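Side-chain contacts in Avidin/streptavidin (Shewanella denitrificans, PDB 3SZH), which probably binds biotin with high affinity, as a dimeric bacterial relative of avidin and streptavidin: residues 22-27 with 31-36; 11-16 with 91-96; 78-83 with 113-118. One frame throughout, in Å; residues are numbered along the deposited sequence. Where two conformers were deposited one is given.

Contact 1: residues 22-27 with 31-36; sequences YINSIN and ELTGSY
Strands 22-26 and 31-36 run antiparallel at 155°, with axes 4.4 Å apart at their closest, and form a hairpin of the avidin barrel. Y22 pairs with S35 through two backbone bonds, Y22 N to S35 O at 2.8 Å and S35 N to Y22 O. I23 faces G34, and I26 faces L32, as non-hydrogen-bonded pairs. Between them N24 and S25 both face T33, which makes a classic beta bulge. N24 N bonds to T33 O, and T33 N returns a bond to S25 O. On one face the hydroxyls of S25 and T33 meet tip to tip, OG to OG1, at 2.6 Å. Each oxygen sits between its own backbone N and carbonyl carbon (chi1 65° and 70°), which turns the two together. One water joins T33 OG1 to N24 OD1; another joins S25 OG to E31 O. The Y22 ring presents its edge to S35 O, with CD1 3.6 Å from that oxygen, and its OH bonds to R39. On the other face the I23 and L32 side chains cross at about a right angle, L32 CD1 3.9 Å from I23 CG2. At the turn N27 N bonds to E31 O at 3.0 Å, and the N27 amide lies against E31 CB. With an alanine here E31 CB would probably lose this cover, leaving that side barer. E31 OE2 bonds to N53 of the second subunit. The hairpin thus has two chemistries: a watered, hydroxyl-rich outer face over the bulge, and an apolar face of I23 and L32 turned to the barrel core.

Contact 2: residues 11-16 with 91-96; sequences SAWVNQ and GKISTL
W13 and I93 meet inside the eight-stranded antiparallel barrel of the avidin fold. Their strands, 11-14 and 92-101, are not neighbours in the sheet. Strand 111-119 lies between them, so this is core packing, with no hydrogen bond across. Along 91-96 the contact starts at G91. Its backbone lies at the edge of the W13 indole, near the ring plane, with G91 C 3.7 Å from W13 CZ3. K92 turns its side chain the other way, and its NZ bonds to S118 OG. Only its backbone comes near the indole, K92 N being 4.0 Å from W13 CZ3. I93 then supplies the main contact. Its CG1 is anti to the carbonyl carbon (chi1 -54°), and the chain runs on extended, which carries CD1 over one face of the indole. CG1 follows over the six-membered part, 3.9 Å from W13 CE3. The side chains cross at about a right angle. F117, I23 and Y84 also touch W13, so the indole is packed from several strands. Its polar atom is satisfied within segment 11-16: W13 NE1 donates to S11 OG at 2.9 Å, and S11 OG bonds on to T8 O. I93 CD1 makes a CH-pi contact, 3.6 Å from the centroid of the W13 five-membered ring and 11° off its normal.

Contact 3: residues 78-83 with 113-118; sequences TSWSGF and GQDVFS
W80, D115 and F117 each point toward the other segment, and all three hold CG anti to the carbonyl carbon (chi1 -69° for W80). This lays CG beside the backbone N and brings the NE1 edge of W80 to D115 and F117. The fold is the avidin beta barrel. Strand 92-101 separates strands 73-85 and 111-119 in the sheet, so the contact is made by side chains alone. W80 NE1 donates to D115 OD2 at 2.9 Å, and the bond is almost straight, at 178°. The oxygen lies in the plane of the indole. W80 NE1, in turn, meets OD2 from above the carboxylate plane. D115 OD1 takes a bond from Q16 NE2. D115 is thus held by W80 and by Q16, with a weak bond from N15 ND2 to OD2. As in streptavidin, where the matching aspartate meets the ureido group of biotin, D115 and W80 probably line the pocket inside the barrel. W80 is further enclosed by aromatic rings: F63 stacks on it, and Y36 and W97 meet it. F117 completes the contact. It turns its edge toward the face of the W80 five-membered ring in an offset edge-to-face pair, the planes at 70° and the centroids 5.4 Å apart. W80 NE1 lies at the edge of the F117 ring, in its plane, with F117 CZ 3.7 Å from W80 NE1.

All three contacts belong to one antiparallel barrel. Contact 1 is a local hairpin of neighbouring strands at its surface. Contacts 2 and 3 are buried, and each joins strands with one strand between them. Their centres are about 7 Å apart, while the centre of contact 1 lies about 14 Å from that of contact 2 and about 15 Å from that of contact 3. Along the chain contact 1 is nested within the loop that contact 2 closes, and it ends before contact 3 begins. The segments of contacts 2 and 3 alternate along the chain. V14 N and S118 O probably bond where strands 11-14 and 111-119 close the barrel. Y36 packs on W80 and F117, linking the hairpin to the probable biotin pocket.

Contact 1: residues 22-27 with 31-36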
ATOM      1  N   TYR B  22      10.539  10.133   2.923  1.00  8.98           N
ATOM      2  CA  TYR B  22      11.100  11.060   1.932  1.00  9.67           C
ATOM      3  C   TYR B  22      10.366  10.814   0.627  1.00  9.76           C
ATOM      4  O   TYR B  22      10.640   9.792  -0.043  1.00 10.64           O
ATOM      5  CB  TYR B  22      12.609  10.825   1.766  1.00 10.71           C
ATOM      6  CG  TYR B  22      13.415  10.936   3.037  1.00  9.92           C
ATOM      7  CD1 TYR B  22      13.617   9.806   3.849  1.00 10.58           C
ATOM      8  CD2 TYR B  22      13.966  12.162   3.450  1.00 10.84           C
ATOM      9  CE1 TYR B  22      14.362   9.880   5.020  1.00 10.32           C
ATOM     10  CE2 TYR B  22      14.720  12.252   4.606  1.00 11.76           C
ATOM     11  CZ  TYR B  22      14.920  11.096   5.384  1.00 11.22           C
ATOM     12  OH  TYR B  22      15.643  11.138   6.560  1.00 13.07           O
ATOM     13  N   ILE B  23       9.409  11.661   0.277  1.00 10.36           N
ATOM     14  CA  ILE B  23       8.730  11.525  -0.995  1.00 10.75           C
ATOM     15  C   ILE B  23       9.602  12.097  -2.087  1.00 10.67           C
ATOM     16  O   ILE B  23       9.962  13.277  -2.028  1.00 12.82           O
ATOM     17  CB  ILE B  23       7.329  12.183  -1.008  1.00 11.19           C
ATOM     18  CG1 ILE B  23       6.436  11.641   0.112  1.00 11.87           C
ATOM     19  CG2 ILE B  23       6.684  12.050  -2.383  1.00 12.88           C
ATOM     20  CD1 ILE B  23       5.035  12.289   0.155  1.00 12.71           C
ATOM     21  N   ASN B  24       9.942  11.274  -3.072  1.00 10.76           N
ATOM     22  CA  ASN B  24      10.759  11.679  -4.184  1.00 12.16           C
ATOM     23  C   ASN B  24       9.925  12.220  -5.333  1.00 12.38           C
ATOM     24  O   ASN B  24       9.886  13.429  -5.528  1.00 18.69           O
ATOM     25  CB  ASN B  24      11.660  10.534  -4.599  1.00 12.06           C
ATOM     26  CG  ASN B  24      12.482  10.882  -5.787  1.00 15.10           C
ATOM     27  OD1 ASN B  24      12.150  10.492  -6.899  1.00 20.44           O
ATOM     28  ND2 ASN B  24      13.543  11.635  -5.577  1.00 17.66           N
ATOM     29  N   SER B  25       9.293  11.358  -6.113  1.00 12.56           N
ATOM     30  CA  SER B  25       8.479  11.758  -7.243  1.00 11.83           C
ATOM     31  C   SER B  25       7.000  11.483  -6.984  1.00 10.88           C
ATOM     32  O   SER B  25       6.628  10.521  -6.295  1.00 11.12           O
ATOM     33  CB  SER B  25       8.944  11.052  -8.526  1.00 13.00           C
ATOM     34  OG  SER B  25       8.743   9.653  -8.446  1.00 14.49           O
ATOM     35  N   ILE B  26       6.168  12.353  -7.541  1.00 11.45           N
ATOM     36  CA  ILE B  26       4.749  12.098  -7.722  1.00 11.87           C
ATOM     37  C   ILE B  26       4.455  12.431  -9.185  1.00 11.90           C
ATOM     38  O   ILE B  26       4.535  13.595  -9.596  1.00 13.11           O
ATOM     39  CB  ILE B  26       3.852  12.936  -6.797  1.00 12.21           C
ATOM     40  CG1 ILE B  26       4.182  12.697  -5.315  1.00 13.21           C
ATOM     41  CG2 ILE B  26       2.389  12.656  -7.090  1.00 13.63           C
ATOM     42  CD1 ILE B  26       3.410  13.628  -4.352  1.00 13.45           C
ATOM     43  N   ASN B  27       4.195  11.401  -9.989  1.00 12.16           N
ATOM     44  CA  ASN B  27       4.111  11.593 -11.438  1.00 12.49           C
ATOM     45  C   ASN B  27       2.755  12.114 -11.866  1.00 12.18           C
ATOM     46  O   ASN B  27       1.905  12.405 -11.027  1.00 12.29           O
ATOM     47  CB  ASN B  27       4.582  10.347 -12.215  1.00 13.17           C
ATOM     48  CG  ASN B  27       3.581   9.187 -12.226  1.00 12.64           C
ATOM     49  OD1 ASN B  27       3.947   8.079 -12.675  1.00 15.94           O
ATOM     50  ND2 ASN B  27       2.377   9.390 -11.764  1.00 10.55           N
ATOM     51  N   GLU B  31       1.366   8.527  -9.157  1.00  9.86           N
ATOM     52  CA  GLU B  31       2.160   7.431  -8.628  1.00  9.88           C
ATOM     53  C   GLU B  31       3.369   7.974  -7.896  1.00  9.70           C
ATOM     54  O   GLU B  31       4.023   8.907  -8.383  1.00 10.67           O
ATOM     55  CB  GLU B  31       2.579   6.450  -9.712  1.00  9.88           C
ATOM     56  CG  GLU B  31       2.821   5.107  -9.086  1.00 11.47           C
ATOM     57  CD  GLU B  31       3.262   4.012 -10.035  1.00 11.44           C
ATOM     58  OE1 GLU B  31       3.112   4.141 -11.264  1.00 14.18           O
ATOM     59  OE2 GLU B  31       3.737   2.993  -9.515  1.00 13.63           O
ATOM     60  N   LEU B  32       3.651   7.420  -6.724  1.00  9.38           N
ATOM     61  CA  LEU B  32       4.668   7.925  -5.828  1.00  9.62           C
ATOM     62  C   LEU B  32       5.890   7.021  -5.783  1.00  9.02           C
ATOM     63  O   LEU B  32       5.761   5.786  -5.779  1.00  9.11           O
ATOM     64  CB  LEU B  32       4.043   8.039  -4.420  1.00 11.61           C
ATOM     65  CG  LEU B  32       4.888   8.470  -3.226  1.00 11.02           C
ATOM     66  CD1 LEU B  32       4.017   9.207  -2.212  1.00 12.84           C
ATOM     67  CD2 LEU B  32       5.574   7.271  -2.583  1.00 10.76           C
ATOM     68  N   THR B  33       7.059   7.632  -5.656  1.00  9.07           N
ATOM     69  CA  THR B  33       8.286   6.936  -5.270  1.00  9.54           C
ATOM     70  C   THR B  33       8.895   7.700  -4.105  1.00  8.61           C
ATOM     71  O   THR B  33       8.629   8.890  -3.904  1.00  9.88           O
ATOM     72  CB  THR B  33       9.329   6.839  -6.381  1.00 10.18           C
ATOM     73  OG1 THR B  33       9.887   8.134  -6.633  1.00 12.13           O
ATOM     74  CG2 THR B  33       8.756   6.239  -7.667  1.00 11.79           C
ATOM     75  N   GLY B  34       9.703   7.003  -3.320  1.00  9.28           N
ATOM     76  CA  GLY B  34      10.427   7.648  -2.241  1.00  9.55           C
ATOM     77  C   GLY B  34      11.256   6.662  -1.466  1.00  8.32           C
ATOM     78  O   GLY B  34      11.514   5.528  -1.920  1.00  8.27           O
ATOM     79  N   SER B  35      11.707   7.081  -0.298  1.00  9.06           N
ATOM     80  CA  SER B  35      12.523   6.291   0.620  1.00  9.32           C
ATOM     81  C   SER B  35      11.961   6.450   2.020  1.00  8.40           C
ATOM     82  O   SER B  35      11.364   7.485   2.338  1.00 10.06           O
ATOM     83  CB  SER B  35      13.979   6.751   0.627  1.00 11.14           C
ATOM     84  OG  SER B  35      14.592   6.624  -0.650  1.00 13.68           O
ATOM     85  N   TYR B  36      12.177   5.468   2.875  1.00  8.49           N
ATOM     86  CA  TYR B  36      11.763   5.505   4.270  1.00  8.91           C
ATOM     87  C   TYR B  36      12.952   5.153   5.139  1.00  8.69           C
ATOM     88  O   TYR B  36      13.660   4.168   4.865  1.00  9.25           O
ATOM     89  CB  TYR B  36      10.630   4.525   4.480  1.00  9.46           C
ATOM     90  CG  TYR B  36       9.911   4.639   5.788  1.00  9.37           C
ATOM     91  CD1 TYR B  36      10.345   3.946   6.903  1.00 11.73           C
ATOM     92  CD2 TYR B  36       8.802   5.471   5.920  1.00 10.70           C
ATOM     93  CE1 TYR B  36       9.674   4.032   8.124  1.00 12.72           C
ATOM     94  CE2 TYR B  36       8.102   5.553   7.143  1.00 11.59           C
ATOM     95  CZ  TYR B  36       8.560   4.826   8.219  1.00 11.42           C
ATOM     96  OH  TYR B  36       7.871   4.910   9.416  1.00 13.90           O
TER
HETATM   97  O   HOH W   1      12.314   7.702  -7.786  1.00 29.90           O
HETATM   98  O   HOH W   2       6.525   8.603  -9.529  1.00 14.38           O

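Contact 2: residues 11-16 with 91-96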
ATOM      1  N   SER B  11       8.967  16.072  -0.669  1.00 11.79           N
ATOM      2  CA  SER B  11       8.526  16.505   0.660  1.00 11.75           C
ATOM      3  C   SER B  11       8.820  15.389   1.653  1.00 10.90           C
ATOM      4  O   SER B  11       8.718  14.196   1.321  1.00 11.99           O
ATOM      5  CB  SER B  11       7.047  16.904   0.667  1.00 12.28           C
ATOM      6  OG  SER B  11       6.168  15.848   0.323  1.00 13.48           O
ATOM      7  N   ALA B  12       9.227  15.770   2.860  1.00 10.79           N
ATOM      8  CA  ALA B  12       9.612  14.830   3.903  1.00 10.92           C
ATOM      9  C   ALA B  12       8.718  14.985   5.129  1.00 10.38           C
ATOM     10  O   ALA B  12       8.294  16.093   5.490  1.00 11.63           O
ATOM     11  CB  ALA B  12      11.048  15.004   4.290  1.00 11.70           C
ATOM     12  N   TRP B  13       8.475  13.863   5.783  1.00 10.49           N
ATOM     13  CA  TRP B  13       7.438  13.753   6.825  1.00 10.45           C
ATOM     14  C   TRP B  13       7.954  12.838   7.916  1.00 10.37           C
ATOM     15  O   TRP B  13       8.409  11.752   7.583  1.00 10.40           O
ATOM     16  CB  TRP B  13       6.128  13.229   6.212  1.00 11.67           C
ATOM     17  CG  TRP B  13       5.727  13.944   4.974  1.00 11.09           C
ATOM     18  CD1 TRP B  13       6.129  13.690   3.700  1.00 11.99           C
ATOM     19  CD2 TRP B  13       4.912  15.101   4.902  1.00 11.99           C
ATOM     20  NE1 TRP B  13       5.598  14.596   2.830  1.00 11.82           N
ATOM     21  CE2 TRP B  13       4.833  15.470   3.546  1.00 11.56           C
ATOM     22  CE3 TRP B  13       4.216  15.884   5.864  1.00 14.06           C
ATOM     23  CZ2 TRP B  13       4.118  16.607   3.117  1.00 13.40           C
ATOM     24  CZ3 TRP B  13       3.485  17.005   5.425  1.00 14.73           C
ATOM     25  CH2 TRP B  13       3.433  17.334   4.069  1.00 14.45           C
ATOM     26  N   VAL B  14       7.850  13.224   9.186  1.00 11.03           N
ATOM     27  CA  VAL B  14       8.460  12.476  10.298  0.50 11.33           C
ATOM     28  C   VAL B  14       7.385  12.066  11.293  1.00 11.28           C
ATOM     29  O   VAL B  14       6.617  12.899  11.771  1.00 12.23           O
ATOM     30  CB  VAL B  14       9.566  13.294  11.044  0.50 10.95           C
ATOM     31  CG1 VAL B  14      10.359  12.403  11.953  0.50 11.92           C
ATOM     32  CG2 VAL B  14      10.502  13.963  10.071  0.50  9.65           C
ATOM     33  N   ASN B  15       7.326  10.794  11.640  1.00 11.15           N
ATOM     34  CA  ASN B  15       6.305  10.314  12.569  1.00 11.64           C
ATOM     35  C   ASN B  15       6.732  10.378  14.032  1.00 12.04           C
ATOM     36  O   ASN B  15       7.798  10.869  14.394  1.00 12.32           O
ATOM     37  CB  ASN B  15       5.780   8.908  12.168  1.00 11.78           C
ATOM     38  CG  ASN B  15       6.757   7.784  12.481  1.00 11.26           C
ATOM     39  OD1 ASN B  15       7.747   7.972  13.196  1.00 11.39           O
ATOM     40  ND2 ASN B  15       6.472   6.594  11.957  1.00 12.72           N
ATOM     41  N   GLN B  16       5.834   9.917  14.893  1.00 12.73           N
ATOM     42  CA  GLN B  16       6.026   9.966  16.356  1.00 13.40           C
ATOM     43  C   GLN B  16       7.174   9.084  16.896  1.00 13.23           C
ATOM     44  O   GLN B  16       7.547   9.190  18.079  1.00 14.51           O
ATOM     45  CB  GLN B  16       4.699   9.652  17.080  1.00 13.99           C
ATOM     46  CG  GLN B  16       4.281   8.179  17.051  1.00 15.09           C
ATOM     47  CD  GLN B  16       3.765   7.670  15.693  1.00 14.49           C
ATOM     48  OE1 GLN B  16       3.404   8.451  14.794  1.00 14.24           O
ATOM     49  NE2 GLN B  16       3.683   6.352  15.575  1.00 17.08           N
ATOM     50  N   GLY B  91       1.814  21.098   8.268  1.00 18.32           N
ATOM     51  CA  GLY B  91       1.316  19.997   7.438  1.00 16.55           C
ATOM     52  C   GLY B  91       1.590  18.670   8.111  1.00 15.39           C
ATOM     53  O   GLY B  91       2.649  18.472   8.709  1.00 16.32           O
ATOM     54  N   LYS B  92       0.604  17.781   8.043  1.00 14.87           N
ATOM     55  CA  LYS B  92       0.714  16.457   8.625  1.00 14.77           C
ATOM     56  C   LYS B  92       0.071  15.455   7.693  1.00 13.65           C
ATOM     57  O   LYS B  92      -0.779  15.808   6.879  1.00 14.01           O
ATOM     58  CB  LYS B  92       0.011  16.382   9.983  1.00 15.71           C
ATOM     59  CG  LYS B  92       0.636  17.264  11.076  1.00 17.31           C
ATOM     60  CD  LYS B  92       0.012  17.010  12.440  1.00 18.50           C
ATOM     61  CE  LYS B  92       0.504  18.028  13.454  1.00 23.04           C
ATOM     62  NZ  LYS B  92       1.871  17.726  13.963  1.00 26.15           N
ATOM     63  N   ILE B  93       0.503  14.206   7.797  1.00 13.04           N
ATOM     64  CA  ILE B  93      -0.178  13.093   7.150  1.00 12.87           C
ATOM     65  C   ILE B  93      -0.601  12.127   8.250  1.00 12.76           C
ATOM     66  O   ILE B  93       0.236  11.595   8.975  1.00 13.34           O
ATOM     67  CB  ILE B  93       0.728  12.351   6.129  1.00 12.38           C
ATOM     68  CG1 ILE B  93       1.321  13.315   5.087  1.00 14.01           C
ATOM     69  CG2 ILE B  93      -0.069  11.252   5.417  1.00 13.48           C
ATOM     70  CD1 ILE B  93       2.366  12.666   4.162  1.00 14.72           C
ATOM     71  N   SER B  94      -1.910  11.958   8.395  1.00 12.58           N
ATOM     72  CA  SER B  94      -2.450  11.061   9.393  1.00 12.51           C
ATOM     73  C   SER B  94      -2.727   9.732   8.713  1.00 11.58           C
ATOM     74  O   SER B  94      -3.433   9.698   7.701  1.00 11.98           O
ATOM     75  CB  SER B  94      -3.723  11.663   9.968  1.00 13.80           C
ATOM     76  OG  SER B  94      -4.258  10.799  10.928  1.00 14.21           O
ATOM     77  N   THR B  95      -2.202   8.648   9.289  1.00 11.06           N
ATOM     78  CA  THR B  95      -2.226   7.340   8.639  1.00 11.03           C
ATOM     79  C   THR B  95      -2.659   6.221   9.567  1.00 11.46           C
ATOM     80  O   THR B  95      -2.495   6.285  10.788  1.00 12.01           O
ATOM     81  CB  THR B  95      -0.842   6.930   8.053  1.00 11.06           C
ATOM     82  OG1 THR B  95       0.052   6.602   9.113  1.00 12.10           O
ATOM     83  CG2 THR B  95      -0.236   8.011   7.180  1.00 11.51           C
ATOM     84  N   LEU B  96      -3.127   5.143   8.943  1.00 10.57           N
ATOM     85  CA  LEU B  96      -3.274   3.845   9.567  1.00 10.51           C
ATOM     86  C   LEU B  96      -2.418   2.882   8.754  1.00 10.80           C
ATOM     87  O   LEU B  96      -2.494   2.886   7.519  1.00 11.05           O
ATOM     88  CB  LEU B  96      -4.727   3.387   9.521  1.00 11.61           C
ATOM     89  CG  LEU B  96      -5.721   4.282  10.250  1.00 13.56           C
ATOM     90  CD1 LEU B  96      -7.133   3.720  10.100  1.00 15.92           C
ATOM     91  CD2 LEU B  96      -5.348   4.456  11.725  1.00 15.00           C
TER

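Contact 3: residues 78-83 with 113-118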
ATOM      1  N   THR B  78       5.289  -3.079   5.195  1.00  9.11           N
ATOM      2  CA  THR B  78       4.338  -2.167   5.826  1.00  9.12           C
ATOM      3  C   THR B  78       3.661  -1.313   4.778  1.00  8.70           C
ATOM      4  O   THR B  78       4.300  -0.863   3.824  1.00 10.20           O
ATOM      5  CB  THR B  78       5.033  -1.262   6.855  1.00  9.67           C
ATOM      6  OG1 THR B  78       5.634  -2.099   7.839  1.00 10.79           O
ATOM      7  CG2 THR B  78       4.032  -0.302   7.553  1.00 10.79           C
ATOM      8  N   SER B  79       2.354  -1.133   4.926  1.00  9.35           N
ATOM      9  CA  SER B  79       1.566  -0.281   4.053  1.00  9.49           C
ATOM     10  C   SER B  79       0.799   0.722   4.896  1.00  9.22           C
ATOM     11  O   SER B  79       0.154   0.355   5.874  1.00 10.63           O
ATOM     12  CB  SER B  79       0.544  -1.079   3.271  1.00 10.87           C
ATOM     13  OG  SER B  79       1.198  -2.019   2.461  1.00 13.09           O
ATOM     14  N   TRP B  80       0.855   1.981   4.519  1.00  9.02           N
ATOM     15  CA  TRP B  80       0.147   3.092   5.162  1.00  9.14           C
ATOM     16  C   TRP B  80      -0.928   3.603   4.217  1.00  9.37           C
ATOM     17  O   TRP B  80      -0.718   3.750   3.009  1.00  9.56           O
ATOM     18  CB  TRP B  80       1.134   4.220   5.419  1.00  9.86           C
ATOM     19  CG  TRP B  80       2.194   4.018   6.451  1.00  9.20           C
ATOM     20  CD1 TRP B  80       2.178   4.476   7.729  1.00  9.99           C
ATOM     21  CD2 TRP B  80       3.466   3.371   6.280  1.00  9.81           C
ATOM     22  NE1 TRP B  80       3.352   4.198   8.370  1.00 10.59           N
ATOM     23  CE2 TRP B  80       4.162   3.495   7.508  1.00 10.10           C
ATOM     24  CE3 TRP B  80       4.111   2.743   5.196  1.00  9.37           C
ATOM     25  CZ2 TRP B  80       5.476   3.043   7.673  1.00 11.17           C
ATOM     26  CZ3 TRP B  80       5.409   2.265   5.375  1.00 10.56           C
ATOM     27  CH2 TRP B  80       6.076   2.429   6.597  1.00 10.85           C
ATOM     28  N   SER B  81      -2.074   3.945   4.804  1.00  9.64           N
ATOM     29  CA  SER B  81      -3.149   4.654   4.118  1.00  9.76           C
ATOM     30  C   SER B  81      -3.459   5.887   4.938  1.00 10.19           C
ATOM     31  O   SER B  81      -3.615   5.789   6.157  1.00 10.68           O
ATOM     32  CB  SER B  81      -4.424   3.815   4.059  1.00 10.87           C
ATOM     33  OG  SER B  81      -4.224   2.622   3.320  1.00 12.70           O
ATOM     34  N   GLY B  82      -3.546   7.046   4.314  1.00 10.11           N
ATOM     35  CA  GLY B  82      -3.793   8.234   5.100  1.00 11.59           C
ATOM     36  C   GLY B  82      -4.122   9.443   4.274  1.00 11.30           C
ATOM     37  O   GLY B  82      -4.434   9.376   3.088  1.00 10.90           O
ATOM     38  N   PHE B  83      -4.125  10.577   4.954  1.00 11.62           N
ATOM     39  CA  PHE B  83      -4.569  11.821   4.339  1.00 11.99           C
ATOM     40  C   PHE B  83      -3.817  13.005   4.916  1.00 12.36           C
ATOM     41  O   PHE B  83      -3.390  13.011   6.075  1.00 12.69           O
ATOM     42  CB  PHE B  83      -6.084  12.001   4.506  1.00 13.17           C
ATOM     43  CG  PHE B  83      -6.538  11.946   5.931  1.00 13.46           C
ATOM     44  CD1 PHE B  83      -6.916  10.735   6.498  1.00 14.59           C
ATOM     45  CD2 PHE B  83      -6.559  13.104   6.720  1.00 14.76           C
ATOM     46  CE1 PHE B  83      -7.310  10.669   7.829  1.00 16.26           C
ATOM     47  CE2 PHE B  83      -6.948  13.040   8.032  1.00 16.93           C
ATOM     48  CZ  PHE B  83      -7.322  11.833   8.590  1.00 16.82           C
ATOM     49  N   GLY B 113      -1.523  -0.293  13.226  1.00 13.95           N
ATOM     50  CA  GLY B 113      -1.366   0.844  14.110  1.00 14.11           C
ATOM     51  C   GLY B 113      -1.604   2.159  13.415  1.00 13.40           C
ATOM     52  O   GLY B 113      -2.036   2.202  12.255  1.00 13.09           O
ATOM     53  N   GLN B 114      -1.348   3.234  14.154  1.00 14.37           N
ATOM     54  CA  GLN B 114      -1.553   4.596  13.650  1.00 13.85           C
ATOM     55  C   GLN B 114      -0.252   5.354  13.713  1.00 13.33           C
ATOM     56  O   GLN B 114       0.424   5.339  14.728  1.00 15.27           O
ATOM     57  CB  GLN B 114      -2.637   5.405  14.419  1.00 15.37           C
ATOM     58  CG  GLN B 114      -2.513   6.957  14.155  1.00 19.05           C
ATOM     59  CD  GLN B 114      -3.783   7.720  13.654  1.00 24.06           C
ATOM     60  OE1 GLN B 114      -4.750   7.906  14.423  1.00 26.18           O
ATOM     61  NE2 GLN B 114      -3.727   8.258  12.396  1.00 21.06           N
ATOM     62  N   ASP B 115       0.098   6.025  12.615  1.00 12.55           N
ATOM     63  CA  ASP B 115       1.248   6.956  12.593  1.00 12.38           C
ATOM     64  C   ASP B 115       0.763   8.316  12.150  1.00 12.01           C
ATOM     65  O   ASP B 115      -0.032   8.420  11.201  1.00 12.76           O
ATOM     66  CB  ASP B 115       2.307   6.524  11.567  1.00 11.88           C
ATOM     67  CG  ASP B 115       3.191   5.383  12.014  1.00 12.34           C
ATOM     68  OD1 ASP B 115       3.121   4.923  13.175  1.00 13.54           O
ATOM     69  OD2 ASP B 115       3.968   4.937  11.149  1.00 12.88           O
ATOM     70  N   VAL B 116       1.238   9.370  12.818  1.00 12.22           N
ATOM     71  CA  VAL B 116       1.008  10.730  12.341  1.00 12.56           C
ATOM     72  C   VAL B 116       2.356  11.304  11.976  1.00 12.13           C
ATOM     73  O   VAL B 116       3.270  11.327  12.794  1.00 12.46           O
ATOM     74  CB  VAL B 116       0.286  11.609  13.379  1.00 13.16           C
ATOM     75  CG1 VAL B 116       0.183  13.016  12.842  1.00 14.73           C
ATOM     76  CG2 VAL B 116      -1.113  11.025  13.674  1.00 14.51           C
ATOM     77  N   PHE B 117       2.497  11.679  10.705  1.00 12.86           N
ATOM     78  CA  PHE B 117       3.737  12.236  10.181  1.00 13.46           C
ATOM     79  C   PHE B 117       3.568  13.750  10.135  1.00 14.72           C
ATOM     80  O   PHE B 117       2.508  14.265   9.758  1.00 17.28           O
ATOM     81  CB  PHE B 117       4.024  11.689   8.770  1.00 13.34           C
ATOM     82  CG  PHE B 117       4.353  10.236   8.714  1.00 12.29           C
ATOM     83  CD1 PHE B 117       3.340   9.276   8.718  1.00 11.69           C
ATOM     84  CD2 PHE B 117       5.675   9.826   8.631  1.00 12.67           C
ATOM     85  CE1 PHE B 117       3.656   7.925   8.647  1.00 12.35           C
ATOM     86  CE2 PHE B 117       6.002   8.469   8.550  1.00 12.69           C
ATOM     87  CZ  PHE B 117       4.996   7.520   8.557  1.00 12.23           C
ATOM     88  N   SER B 118       4.589  14.455  10.583  1.00 13.69           N
ATOM     89  CA  SER B 118       4.616  15.912  10.591  0.50 13.81           C
ATOM     90  C   SER B 118       5.686  16.389   9.625  1.00 14.24           C
ATOM     91  O   SER B 118       6.692  15.710   9.435  1.00 14.33           O
ATOM     92  CB  SER B 118       4.944  16.411  12.004  0.50 13.87           C
ATOM     93  OG  SER B 118       3.943  16.030  12.935  0.50 15.45           O
TER